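Zinc transport protein ZntB (Vibrio parahaemolyticus RIMD 2210633, PDB 3CK6) probably takes zinc ions up across the inner membrane by proton symport, its cytoplasmic domain assembling into a funnel-shaped homopentamer. Local coordinates at residues V165-Y171 with H242-E246; T170-I174 with F236-I240; I194-I198 with Y212-H216; L47-P53 with L101-G105. The protein carries 1 engineered substitution. All coordinates share one frame; numbering follows the deposited sequence.

Contact 1 (V165-Y171 with H242-E246); sequences VNDESTY and HNRDE
Asn243 meets Val165 and Asn166 where the loop joining helix 134-161 to helix 173-199 folds against the last turns of helix 209-246, the long helix that in CorA-family proteins runs down the cytoplasmic funnel toward the membrane. Its first torsion puts CG trans to the backbone N (chi1 -177°), which carries the amide toward the loop, while CB of Asn243 itself lies 3.7 Å from the CG2 methyl of Val165. Farther out, ND2 of Asn243 stays 3.6 Å from OD1 of Asn166, a polar neighbour rather than a bonded one. The two amide planes are turned 76° apart.

Arg244 is next along the helix and reaches the loop through a chain bent at chi2 and chi3. Its NH2 makes a long salt bridge, 3.7 Å, to OE1 of Glu168. The oxygen comes in at the guanidinium edge, but with that length and the carboxylate turned almost perpendicular (88°), the pairing is a loose one at the surface. NH2 also lies near the plane of the Tyr171 ring, at its edge and not over its face. Glu246 of a neighbouring subunit offers the same NH2 a second, weak partner. Within the loop, an Asx turn at Asp167 and the phenol of Tyr171 hold the chain in shape: Tyr171 OH donates to the carbonyl O of Val165 at 2.6 Å.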
loop_
_atom_site.group_PDB
_atom_site.type_symbol
_atom_site.label_atom_id
_atom_site.label_comp_id
_atom_site.label_asym_id
_atom_site.label_seq_id
_atom_site.Cartn_x
_atom_site.Cartn_y
_atom_site.Cartn_z
ATOM N N VAL E 165 -3.075 33.374 -9.408
ATOM C CA VAL E 165 -3.607 32.932 -10.697
ATOM C C VAL E 165 -3.822 34.093 -11.702
ATOM O O VAL E 165 -3.802 33.888 -12.922
ATOM C CB VAL E 165 -4.892 32.062 -10.495
ATOM C CG1 VAL E 165 -6.054 32.887 -9.920
ATOM C CG2 VAL E 165 -5.297 31.358 -11.787
ATOM N N ASN E 166 -3.981 35.305 -11.182
ATOM C CA ASN E 166 -4.208 36.481 -12.026
ATOM C C ASN E 166 -2.929 37.245 -12.377
ATOM O O ASN E 166 -2.970 38.291 -13.036
ATOM C CB ASN E 166 -5.235 37.398 -11.367
ATOM C CG ASN E 166 -6.616 36.780 -11.337
ATOM O OD1 ASN E 166 -7.306 36.732 -12.358
ATOM N ND2 ASN E 166 -7.023 36.290 -10.169
ATOM N N ASP E 167 -1.792 36.697 -11.954
ATOM C CA ASP E 167 -0.504 37.326 -12.181
ATOM C C ASP E 167 0.456 36.296 -12.764
ATOM O O ASP E 167 1.089 35.540 -12.021
ATOM C CB ASP E 167 0.028 37.885 -10.860
ATOM C CG ASP E 167 1.264 38.747 -11.029
ATOM O OD1 ASP E 167 1.858 38.788 -12.134
ATOM O OD2 ASP E 167 1.649 39.390 -10.030
ATOM N N GLU E 168 0.555 36.281 -14.093
ATOM C CA GLU E 168 1.379 35.309 -14.823
ATOM C C GLU E 168 2.862 35.304 -14.424
ATOM O O GLU E 168 3.548 34.281 -14.561
ATOM C CB GLU E 168 1.214 35.505 -16.332
ATOM C CG GLU E 168 -0.196 35.176 -16.818
ATOM C CD GLU E 168 -0.426 35.534 -18.264
ATOM O OE1 GLU E 168 0.254 34.955 -19.140
ATOM O OE2 GLU E 168 -1.297 36.390 -18.532
ATOM N N SER E 169 3.337 36.435 -13.902
ATOM C CA SER E 169 4.707 36.549 -13.398
ATOM C C SER E 169 4.988 35.639 -12.188
ATOM O O SER E 169 6.150 35.370 -11.882
ATOM C CB SER E 169 5.043 38.008 -13.054
ATOM O OG SER E 169 4.522 38.377 -11.782
ATOM N N THR E 170 3.934 35.173 -11.509
ATOM C CA THR E 170 4.077 34.296 -10.327
ATOM C C THR E 170 4.056 32.786 -10.650
ATOM O O THR E 170 4.136 31.948 -9.744
ATOM C CB THR E 170 3.020 34.611 -9.213
ATOM O OG1 THR E 170 1.746 34.044 -9.550
ATOM C CG2 THR E 170 2.879 36.117 -8.979
ATOM N N TYR E 171 3.972 32.451 -11.936
ATOM C CA TYR E 171 3.766 31.074 -12.386
ATOM C C TYR E 171 5.066 30.261 -12.371
ATOM O O TYR E 171 5.494 29.755 -13.411
ATOM C CB TYR E 171 3.181 31.063 -13.807
ATOM C CG TYR E 171 1.714 31.447 -13.958
ATOM C CD1 TYR E 171 1.018 32.126 -12.953
ATOM C CD2 TYR E 171 1.034 31.155 -15.141
ATOM C CE1 TYR E 171 -0.335 32.484 -13.119
ATOM C CE2 TYR E 171 -0.299 31.503 -15.318
ATOM C CZ TYR E 171 -0.980 32.168 -14.309
ATOM O OH TYR E 171 -2.302 32.505 -14.505
ATOM N N HIS E 242 -8.598 26.312 -15.074
ATOM C CA HIS E 242 -9.952 26.831 -14.890
ATOM C C HIS E 242 -10.049 28.299 -15.322
ATOM O O HIS E 242 -10.916 28.661 -16.117
ATOM C CB HIS E 242 -10.371 26.673 -13.424
ATOM C CG HIS E 242 -11.852 26.706 -13.204
ATOM N ND1 HIS E 242 -12.518 27.836 -12.777
ATOM C CD2 HIS E 242 -12.793 25.741 -13.334
ATOM C CE1 HIS E 242 -13.806 27.568 -12.656
ATOM N NE2 HIS E 242 -14.000 26.304 -12.988
ATOM N N ASN E 243 -9.141 29.126 -14.810
ATOM C CA ASN E 243 -9.070 30.553 -15.130
ATOM C C ASN E 243 -8.911 30.832 -16.635
ATOM O O ASN E 243 -9.457 31.810 -17.155
ATOM C CB ASN E 243 -7.928 31.190 -14.325
ATOM C CG ASN E 243 -7.816 32.692 -14.523
ATOM O OD1 ASN E 243 -7.233 33.158 -15.502
ATOM N ND2 ASN E 243 -8.341 33.457 -13.571
ATOM N N ARG E 244 -8.184 29.951 -17.319
ATOM C CA ARG E 244 -7.812 30.142 -18.717
ATOM C C ARG E 244 -8.984 29.945 -19.673
ATOM O O ARG E 244 -9.270 30.819 -20.497
ATOM C CB ARG E 244 -6.654 29.211 -19.090
ATOM C CG ARG E 244 -5.650 29.831 -20.036
ATOM C CD ARG E 244 -4.244 29.393 -19.676
ATOM N NE ARG E 244 -3.344 30.541 -19.585
ATOM C CZ ARG E 244 -2.082 30.489 -19.162
ATOM N NH1 ARG E 244 -1.532 29.335 -18.797
ATOM N NH2 ARG E 244 -1.359 31.602 -19.116
ATOM N N ASP E 245 -9.671 28.810 -19.562
ATOM C CA ASP E 245 -10.821 28.546 -20.433
ATOM C C ASP E 245 -12.192 28.954 -19.857
ATOM O O ASP E 245 -13.220 28.693 -20.478
ATOM C CB ASP E 245 -10.821 27.097 -20.950
ATOM C CG ASP E 245 -10.703 26.069 -19.838
ATOM O OD1 ASP E 245 -11.502 26.117 -18.874
ATOM O OD2 ASP E 245 -9.817 25.196 -19.944
ATOM N N GLU E 246 -12.205 29.591 -18.686
ATOM C CA GLU E 246 -13.418 30.265 -18.203
ATOM C C GLU E 246 -13.481 31.695 -18.746
ATOM O O GLU E 246 -14.560 32.199 -19.066
ATOM C CB GLU E 246 -13.498 30.278 -16.671
ATOM C CG GLU E 246 -13.957 28.959 -16.024
ATOM C CD GLU E 246 -15.442 28.662 -16.213
ATOM O OE1 GLU E 246 -15.797 27.470 -16.334
ATOM O OE2 GLU E 246 -16.255 29.612 -16.237
#

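Contact 2 (T170-I174 with F236-I240); sequences TYNHI and FQDEI
His173 CG sits wedged between its own backbone N and carbonyl carbon (chi1 51°), while Phe236 swings CG trans to the backbone N (chi1 -170°); together these torsions send the imidazole and the phenyl ring toward each other across the gap between two helices. They meet with CD2 of His173 near the plane of the Phe236 ring, 3.5 Å from its CD2 atom. The third member of this aromatic cluster is Tyr171, the centre of an inverse gamma turn just ahead of helix 173-199. Phe236 directs its edge at the face of Tyr171 in an offset edge-to-face pair, the centroids 5.5 Å apart and the planes at 85°. CZ of Phe236 makes the nearest approach, 3.7 Å from CE1 of Tyr171.

Ile240, one helical turn beyond Phe236, lies over the same face of the tyrosine ring. Its CD1 methyl is 3.9 Å from the centroid, nearly straight above it, a CH-pi contact. With CA of Glu168 against the opposite face, the ring is sandwiched. Gln237 adds its aliphatic part, CG lying 3.8 Å from ND1 of His173. Both imidazole nitrogens are buried here with no hydrogen-bonding partner in the model; across this contact their surroundings are mainly carbon, from Phe236, Gln237 CG and Ile240 CD1.

The cluster thus ties the start of helix 173-199 to helix 209-246. Phe163, just past the end of helix 134-161, stacks on Phe236, while His242 and Glu239 of a neighbouring subunit pack on His173 and Ile174, carrying the interface into the pentamer.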
loop_
_atom_site.group_PDB
_atom_site.type_symbol
_atom_site.label_atom_id
_atom_site.label_comp_id
_atom_site.label_asym_id
_atom_site.label_seq_id
_atom_site.Cartn_x
_atom_site.Cartn_y
_atom_site.Cartn_z
ATOM N N THR E 170 3.934 35.173 -11.509
ATOM C CA THR E 170 4.077 34.296 -10.327
ATOM C C THR E 170 4.056 32.786 -10.650
ATOM O O THR E 170 4.136 31.948 -9.744
ATOM C CB THR E 170 3.020 34.611 -9.213
ATOM O OG1 THR E 170 1.746 34.044 -9.550
ATOM C CG2 THR E 170 2.879 36.117 -8.979
ATOM N N TYR E 171 3.972 32.451 -11.936
ATOM C CA TYR E 171 3.766 31.074 -12.386
ATOM C C TYR E 171 5.066 30.261 -12.371
ATOM O O TYR E 171 5.494 29.755 -13.411
ATOM C CB TYR E 171 3.181 31.063 -13.807
ATOM C CG TYR E 171 1.714 31.447 -13.958
ATOM C CD1 TYR E 171 1.018 32.126 -12.953
ATOM C CD2 TYR E 171 1.034 31.155 -15.141
ATOM C CE1 TYR E 171 -0.335 32.484 -13.119
ATOM C CE2 TYR E 171 -0.299 31.503 -15.318
ATOM C CZ TYR E 171 -0.980 32.168 -14.309
ATOM O OH TYR E 171 -2.302 32.505 -14.505
ATOM N N ASN E 172 5.683 30.120 -11.198
ATOM C CA ASN E 172 6.946 29.385 -11.079
ATOM C C ASN E 172 6.746 27.951 -10.585
ATOM O O ASN E 172 7.660 27.342 -10.021
ATOM C CB ASN E 172 7.916 30.129 -10.157
ATOM C CG ASN E 172 8.131 31.564 -10.576
ATOM O OD1 ASN E 172 8.545 31.847 -11.704
ATOM N ND2 ASN E 172 7.841 32.485 -9.668
ATOM N N HIS E 173 5.547 27.423 -10.821
ATOM C CA HIS E 173 5.137 26.125 -10.288
ATOM C C HIS E 173 5.772 24.944 -11.008
ATOM O O HIS E 173 5.896 23.859 -10.430
ATOM C CB HIS E 173 3.613 25.996 -10.308
ATOM C CG HIS E 173 2.996 26.325 -11.630
ATOM N ND1 HIS E 173 2.724 25.365 -12.582
ATOM C CD2 HIS E 173 2.603 27.505 -12.163
ATOM C CE1 HIS E 173 2.183 25.940 -13.642
ATOM N NE2 HIS E 173 2.102 27.237 -13.413
ATOM N N ILE E 174 6.170 25.146 -12.261
ATOM C CA ILE E 174 6.859 24.098 -12.999
ATOM C C ILE E 174 8.237 23.912 -12.363
ATOM O O ILE E 174 8.654 22.781 -12.116
ATOM C CB ILE E 174 6.988 24.392 -14.516
ATOM C CG1 ILE E 174 5.610 24.390 -15.227
ATOM C CG2 ILE E 174 7.975 23.417 -15.179
ATOM C CD1 ILE E 174 4.848 23.039 -15.243
ATOM N N PHE E 236 -2.639 24.586 -7.960
ATOM C CA PHE E 236 -2.398 25.815 -8.707
ATOM C C PHE E 236 -2.499 25.580 -10.217
ATOM O O PHE E 236 -2.945 26.459 -10.943
ATOM C CB PHE E 236 -1.075 26.485 -8.324
ATOM C CG PHE E 236 -0.913 27.870 -8.906
ATOM C CD1 PHE E 236 -1.859 28.871 -8.645
ATOM C CD2 PHE E 236 0.176 28.178 -9.726
ATOM C CE1 PHE E 236 -1.722 30.144 -9.195
ATOM C CE2 PHE E 236 0.326 29.460 -10.274
ATOM C CZ PHE E 236 -0.623 30.438 -10.013
ATOM N N GLN E 237 -2.112 24.385 -10.670
ATOM C CA GLN E 237 -2.308 23.965 -12.067
ATOM C C GLN E 237 -3.789 23.884 -12.448
ATOM O O GLN E 237 -4.180 24.300 -13.556
ATOM C CB GLN E 237 -1.582 22.645 -12.347
ATOM C CG GLN E 237 -0.060 22.801 -12.380
ATOM C CD GLN E 237 0.694 21.485 -12.544
ATOM O OE1 GLN E 237 1.595 21.369 -13.389
ATOM N NE2 GLN E 237 0.330 20.486 -11.741
ATOM N N ASP E 238 -4.613 23.375 -11.532
ATOM C CA ASP E 238 -6.078 23.402 -11.690
ATOM C C ASP E 238 -6.632 24.828 -11.694
ATOM O O ASP E 238 -7.562 25.123 -12.442
ATOM C CB ASP E 238 -6.788 22.588 -10.593
ATOM C CG ASP E 238 -6.571 21.083 -10.730
ATOM O OD1 ASP E 238 -6.919 20.357 -9.773
ATOM O OD2 ASP E 238 -6.046 20.622 -11.767
ATOM N N GLU E 239 -6.074 25.693 -10.846
ATOM C CA GLU E 239 -6.454 27.113 -10.793
ATOM C C GLU E 239 -6.265 27.814 -12.139
ATOM O O GLU E 239 -7.184 28.476 -12.644
ATOM C CB GLU E 239 -5.643 27.846 -9.723
ATOM C CG GLU E 239 -6.444 28.320 -8.537
ATOM C CD GLU E 239 -5.684 29.311 -7.671
ATOM O OE1 GLU E 239 -4.759 28.890 -6.938
ATOM O OE2 GLU E 239 -6.021 30.512 -7.709
ATOM N N ILE E 240 -5.067 27.657 -12.701
ATOM C CA ILE E 240 -4.709 28.216 -14.008
ATOM C C ILE E 240 -5.617 27.696 -15.122
ATOM O O ILE E 240 -6.163 28.482 -15.894
ATOM C CB ILE E 240 -3.228 27.921 -14.353
ATOM C CG1 ILE E 240 -2.304 28.689 -13.411
ATOM C CG2 ILE E 240 -2.916 28.269 -15.836
ATOM C CD1 ILE E 240 -0.870 28.197 -13.417
#

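Contact 3 (I194-I198 with Y212-H216); sequences IRDLI and YRFAH
An antiparallel helix pair brings Ile198 against Tyr212, Arg213 and His216, close to the connection, with the short helix 203-206 in it, through which helix 173-199 turns back into helix 209-246. The axes of the two segments approach to 10.0 Å, their directions 160° apart, and Ile198 buries more surface here than any other residue, using separate branches. CD1 rests 3.5 Å from the backbone O of Tyr212 and also touches CB of His216. The other branch, CG2, is trans to the backbone N and meets the flat guanidinium of Arg213 over the centre of one face, 3.5 Å from CZ. Arg213 points its CB away from the partner helix, and a bend at chi2 (108°) helps fold the chain back over the isoleucine.

This is the helical hairpin of the CorA-type cytoplasmic domain, and helix 134-161 packs along it through Ile142 and Leu138. Toward that buried side, CD2 of Leu197 lies 3.8 Å from CE2 of Tyr212, whose OH is hydrogen-bonded to the backbone O of Ala135. One turn away, Ile194 and His216 lie alongside, pointing oppositely, CG2 of the isoleucine 3.9 Å from CB of the histidine. CA of Arg195 lies over a face of the imidazole, but its guanidinium turns off from the histidine and grips Asp196 side-on, NE and NH2 both donating to OD1. Near the hairpin turn a water donates to the carbonyl O of Ile198 at 2.7 Å and accepts a weak bond from NH1 of Arg213, while NH2 of that arginine is held by the backbone O of Pro209.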
loop_
_atom_site.group_PDB
_atom_site.type_symbol
_atom_site.label_atom_id
_atom_site.label_comp_id
_atom_site.label_asym_id
_atom_site.label_seq_id
_atom_site.Cartn_x
_atom_site.Cartn_y
_atom_site.Cartn_z
ATOM N N ILE E 194 17.063 5.887 7.878
ATOM C CA ILE E 194 17.064 6.258 9.288
ATOM C C ILE E 194 16.238 5.270 10.131
ATOM O O ILE E 194 16.647 4.885 11.237
ATOM C CB ILE E 194 16.632 7.754 9.486
ATOM C CG1 ILE E 194 17.686 8.681 8.851
ATOM C CG2 ILE E 194 16.413 8.067 11.029
ATOM C CD1 ILE E 194 17.198 10.119 8.506
ATOM N N ARG E 195 15.082 4.846 9.617
ATOM C CA ARG E 195 14.302 3.812 10.302
ATOM C C ARG E 195 15.145 2.553 10.489
ATOM O O ARG E 195 15.209 2.003 11.595
ATOM C CB ARG E 195 13.036 3.450 9.530
ATOM C CG ARG E 195 12.116 2.458 10.282
ATOM C CD ARG E 195 11.167 1.787 9.320
ATOM N NE ARG E 195 11.903 1.062 8.284
ATOM C CZ ARG E 195 11.470 0.881 7.041
ATOM N NH1 ARG E 195 10.290 1.358 6.666
ATOM N NH2 ARG E 195 12.214 0.219 6.166
ATOM N N ASP E 196 15.786 2.131 9.397
ATOM C CA ASP E 196 16.603 0.936 9.380
ATOM C C ASP E 196 17.771 1.041 10.339
ATOM O O ASP E 196 18.068 0.090 11.029
ATOM C CB ASP E 196 17.099 0.623 7.965
ATOM C CG ASP E 196 15.994 0.116 7.056
ATOM O OD1 ASP E 196 14.860 -0.128 7.535
ATOM O OD2 ASP E 196 16.254 -0.037 5.849
ATOM N N LEU E 197 18.423 2.200 10.368
ATOM C CA LEU E 197 19.493 2.430 11.308
ATOM C C LEU E 197 18.981 2.232 12.735
ATOM O O LEU E 197 19.628 1.569 13.534
ATOM C CB LEU E 197 20.059 3.831 11.149
ATOM C CG LEU E 197 20.986 4.330 12.259
ATOM C CD1 LEU E 197 22.321 3.590 12.201
ATOM C CD2 LEU E 197 21.178 5.830 12.051
ATOM N N ILE E 198 17.821 2.807 13.040
ATOM C CA ILE E 198 17.241 2.683 14.410
ATOM C C ILE E 198 16.921 1.237 14.750
ATOM O O ILE E 198 17.229 0.760 15.850
ATOM C CB ILE E 198 15.990 3.591 14.585
ATOM C CG1 ILE E 198 16.412 5.059 14.541
ATOM C CG2 ILE E 198 15.260 3.313 15.926
ATOM C CD1 ILE E 198 15.259 6.054 14.400
ATOM N N TYR E 212 17.496 9.824 18.335
ATOM C CA TYR E 212 17.414 9.255 16.985
ATOM C C TYR E 212 15.943 9.170 16.526
ATOM O O TYR E 212 15.656 9.410 15.358
ATOM C CB TYR E 212 18.154 7.910 16.866
ATOM C CG TYR E 212 19.651 8.037 16.587
ATOM C CD1 TYR E 212 20.552 8.105 17.624
ATOM C CD2 TYR E 212 20.167 8.108 15.257
ATOM C CE1 TYR E 212 21.942 8.229 17.395
ATOM C CE2 TYR E 212 21.589 8.225 15.028
ATOM C CZ TYR E 212 22.451 8.291 16.114
ATOM O OH TYR E 212 23.846 8.386 15.974
ATOM N N ARG E 213 15.022 8.887 17.451
ATOM C CA ARG E 213 13.592 8.935 17.112
ATOM C C ARG E 213 13.043 10.309 16.721
ATOM O O ARG E 213 12.218 10.381 15.821
ATOM C CB ARG E 213 12.703 8.308 18.180
ATOM C CG ARG E 213 12.482 6.816 17.984
ATOM C CD ARG E 213 13.240 6.040 19.015
ATOM N NE ARG E 213 13.105 4.591 18.878
ATOM C CZ ARG E 213 14.076 3.731 19.184
ATOM N NH1 ARG E 213 13.881 2.417 19.056
ATOM N NH2 ARG E 213 15.255 4.189 19.601
ATOM N N PHE E 214 13.487 11.366 17.411
ATOM C CA PHE E 214 13.232 12.750 16.989
ATOM C C PHE E 214 13.770 13.036 15.570
ATOM O O PHE E 214 13.108 13.708 14.776
ATOM C CB PHE E 214 13.825 13.753 17.994
ATOM C CG PHE E 214 13.317 13.583 19.417
ATOM C CD1 PHE E 214 12.019 13.174 19.673
ATOM C CD2 PHE E 214 14.149 13.850 20.499
ATOM C CE1 PHE E 214 11.557 13.008 20.990
ATOM C CE2 PHE E 214 13.698 13.689 21.816
ATOM C CZ PHE E 214 12.404 13.263 22.055
ATOM N N ALA E 215 14.967 12.542 15.262
ATOM C CA ALA E 215 15.530 12.677 13.903
ATOM C C ALA E 215 14.683 11.948 12.857
ATOM O O ALA E 215 14.425 12.472 11.778
ATOM C CB ALA E 215 16.991 12.216 13.852
ATOM N N HIS E 216 14.233 10.746 13.193
ATOM C CA HIS E 216 13.293 10.021 12.341
ATOM C C HIS E 216 11.949 10.772 12.149
ATOM O O HIS E 216 11.417 10.817 11.042
ATOM C CB HIS E 216 13.041 8.610 12.902
ATOM C CG HIS E 216 12.200 7.766 12.006
ATOM N ND1 HIS E 216 11.102 7.072 12.454
ATOM C CD2 HIS E 216 12.271 7.536 10.670
ATOM C CE1 HIS E 216 10.534 6.444 11.437
ATOM N NE2 HIS E 216 11.228 6.705 10.346
HETATM O O HOH W 1 16.807 0.850 18.469
#

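Contact 4 (L47-P53 with L101-G105); sequences LEDNHVP and LYFQG
Phe103, at the end of strand 96-103, packs against Val52 in the loop that follows helix 43-49, a helix closed by a Schellman motif. In that motif His51, with positive phi, is the C-prime residue: Val52 N returns to Leu47 O and His51 N to Glu48 O. The reversal sets Val52 squarely over the aromatic ring. Its CG2 methyl stands 3.8 Å from the Phe103 centroid, only 13° off the ring normal, a well-centred CH-pi contact.

The rim of the same ring faces backbone oxygens. Asn50 O lies near the ring plane, 3.3 Å from CE2 of Phe103, and His51 O approaches CZ more obliquely at 3.4 Å; the electron-poor hydrogens of the ring edge would suit both. Phe103 reaches this position by carrying CG trans to its backbone N (chi1 -177°).

Val52 uses its second methyl on Leu101: CG1 and Leu101 CD2 come tip to tip at 3.8 Å. Because Leu101 and Phe103 alternate with Tyr102 along the strand, both project from the same face of the mixed sheet, while Tyr102 serves the other face, near Phe77. Leu47 and Val52 also pack on Val57, so this apolar layer continues beneath helix 54-60.

The polar end of Asn50 is spoken for by the chain around it, OD1 accepting from the backbone N of Ile28 and ND2 donating to Trp46 O and Glu26 O. A water completes the link, donating to both O and OD1 of Asn50 and accepting from NE2 of Gln104 at 3.1 Å.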
loop_
_atom_site.group_PDB
_atom_site.type_symbol
_atom_site.label_atom_id
_atom_site.label_comp_id
_atom_site.label_asym_id
_atom_site.label_seq_id
_atom_site.Cartn_x
_atom_site.Cartn_y
_atom_site.Cartn_z
ATOM N N LEU E 47 41.346 2.324 2.638
ATOM C CA LEU E 47 40.233 1.503 3.154
ATOM C C LEU E 47 40.568 0.004 3.144
ATOM O O LEU E 47 40.348 -0.708 4.136
ATOM C CB LEU E 47 38.952 1.784 2.352
ATOM C CG LEU E 47 38.302 3.154 2.602
ATOM C CD1 LEU E 47 37.216 3.434 1.598
ATOM C CD2 LEU E 47 37.740 3.262 4.021
ATOM N N GLU E 48 41.131 -0.458 2.028
ATOM C CA GLU E 48 41.543 -1.857 1.902
ATOM C C GLU E 48 42.741 -2.214 2.788
ATOM O O GLU E 48 42.754 -3.285 3.403
ATOM C CB GLU E 48 41.766 -2.241 0.436
ATOM C CG GLU E 48 40.438 -2.275 -0.326
ATOM C CD GLU E 48 40.585 -2.526 -1.825
ATOM O OE1 GLU E 48 39.553 -2.431 -2.526
ATOM O OE2 GLU E 48 41.704 -2.804 -2.296
ATOM N N ASP E 49 43.719 -1.313 2.886
ATOM C CA ASP E 49 44.837 -1.498 3.820
ATOM C C ASP E 49 44.336 -1.692 5.253
ATOM O O ASP E 49 44.945 -2.423 6.038
ATOM C CB ASP E 49 45.797 -0.298 3.773
ATOM C CG ASP E 49 46.787 -0.356 2.600
ATOM O OD1 ASP E 49 46.906 -1.394 1.892
ATOM O OD2 ASP E 49 47.461 0.672 2.389
ATOM N N ASN E 50 43.215 -1.044 5.559
ATOM C CA ASN E 50 42.562 -1.100 6.856
ATOM C C ASN E 50 41.526 -2.221 6.930
ATOM O O ASN E 50 40.699 -2.274 7.855
ATOM C CB ASN E 50 41.944 0.270 7.184
ATOM C CG ASN E 50 42.942 1.205 7.846
ATOM O OD1 ASN E 50 43.270 1.032 9.014
ATOM N ND2 ASN E 50 43.432 2.195 7.100
ATOM N N HIS E 51 41.576 -3.101 5.930
ATOM C CA HIS E 51 40.812 -4.364 5.903
ATOM C C HIS E 51 39.302 -4.214 5.760
ATOM O O HIS E 51 38.549 -5.108 6.158
ATOM C CB HIS E 51 41.174 -5.262 7.106
ATOM C CG HIS E 51 42.643 -5.452 7.275
ATOM N ND1 HIS E 51 43.426 -6.042 6.308
ATOM C CD2 HIS E 51 43.480 -5.099 8.278
ATOM C CE1 HIS E 51 44.684 -6.061 6.715
ATOM N NE2 HIS E 51 44.743 -5.495 7.908
ATOM N N VAL E 52 38.859 -3.105 5.165
ATOM C CA VAL E 52 37.462 -3.005 4.751
ATOM C C VAL E 52 37.329 -3.920 3.530
ATOM O O VAL E 52 38.142 -3.821 2.611
ATOM C CB VAL E 52 37.041 -1.557 4.372
ATOM C CG1 VAL E 52 35.547 -1.509 3.994
ATOM C CG2 VAL E 52 37.355 -0.593 5.531
ATOM N N PRO E 53 36.336 -4.829 3.525
ATOM C CA PRO E 53 36.215 -5.726 2.371
ATOM C C PRO E 53 35.985 -4.985 1.055
ATOM O O PRO E 53 35.300 -3.957 1.013
ATOM C CB PRO E 53 35.015 -6.617 2.737
ATOM C CG PRO E 53 34.982 -6.568 4.253
ATOM C CD PRO E 53 35.310 -5.124 4.544
ATOM N N LEU E 101 30.716 4.890 6.788
ATOM C CA LEU E 101 31.022 3.557 7.276
ATOM C C LEU E 101 31.239 3.641 8.768
ATOM O O LEU E 101 31.997 4.487 9.230
ATOM C CB LEU E 101 32.324 3.074 6.602
ATOM C CG LEU E 101 32.675 1.604 6.386
ATOM C CD1 LEU E 101 31.652 0.903 5.505
ATOM C CD2 LEU E 101 34.072 1.490 5.746
ATOM N N TYR E 102 30.573 2.782 9.542
ATOM C CA TYR E 102 30.978 2.557 10.945
ATOM C C TYR E 102 31.687 1.206 10.957
ATOM O O TYR E 102 31.091 0.188 10.647
ATOM C CB TYR E 102 29.774 2.582 11.888
ATOM C CG TYR E 102 30.071 2.347 13.380
ATOM C CD1 TYR E 102 30.960 3.171 14.081
ATOM C CD2 TYR E 102 29.417 1.352 14.086
ATOM C CE1 TYR E 102 31.232 2.970 15.443
ATOM C CE2 TYR E 102 29.663 1.148 15.486
ATOM C CZ TYR E 102 30.571 1.973 16.141
ATOM O OH TYR E 102 30.842 1.810 17.480
ATOM N N PHE E 103 32.984 1.235 11.249
ATOM C CA PHE E 103 33.873 0.125 10.967
ATOM C C PHE E 103 34.923 0.046 12.071
ATOM O O PHE E 103 35.593 1.030 12.380
ATOM C CB PHE E 103 34.508 0.252 9.573
ATOM C CG PHE E 103 35.390 -0.924 9.178
ATOM C CD1 PHE E 103 34.831 -2.102 8.659
ATOM C CD2 PHE E 103 36.773 -0.861 9.345
ATOM C CE1 PHE E 103 35.633 -3.190 8.303
ATOM C CE2 PHE E 103 37.587 -1.939 8.980
ATOM C CZ PHE E 103 37.014 -3.108 8.456
ATOM N N GLN E 104 35.020 -1.130 12.686
ATOM C CA GLN E 104 35.874 -1.359 13.871
ATOM C C GLN E 104 35.812 -0.199 14.869
ATOM O O GLN E 104 36.836 0.187 15.433
ATOM C CB GLN E 104 37.334 -1.618 13.476
ATOM C CG GLN E 104 37.578 -2.852 12.618
ATOM C CD GLN E 104 38.987 -2.896 11.997
ATOM O OE1 GLN E 104 39.364 -3.895 11.399
ATOM N NE2 GLN E 104 39.760 -1.815 12.141
ATOM N N GLY E 105 34.619 0.368 15.073
ATOM C CA GLY E 105 34.413 1.378 16.113
ATOM C C GLY E 105 34.793 2.801 15.690
ATOM O O GLY E 105 34.764 3.718 16.508
HETATM O O HOH W 2 42.131 -1.341 10.210
#

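In the fold
Contacts 1, 2 and 3 all use helix 209-246, and contacts 2 and 3 pair it with the same partner, helix 173-199, at sites whose centres lie about 35 Å apart. Contacts 1 and 2 adjoin and share Tyr171, yet differ in chemistry: contact 1 is a surface meeting of amides and a long ion pair, contact 2 a partly buried aromatic cluster. Contact 3, also partly buried and nested within the chain loop that contact 2 closes, relies on branched aliphatic groups and an arginine face. Contact 4, about 57 Å from contact 1 between centres, is buried in the sheet-bearing part, untouched by other subunits; these touch contacts 1 and 2, and contact 3's helix through Phe214.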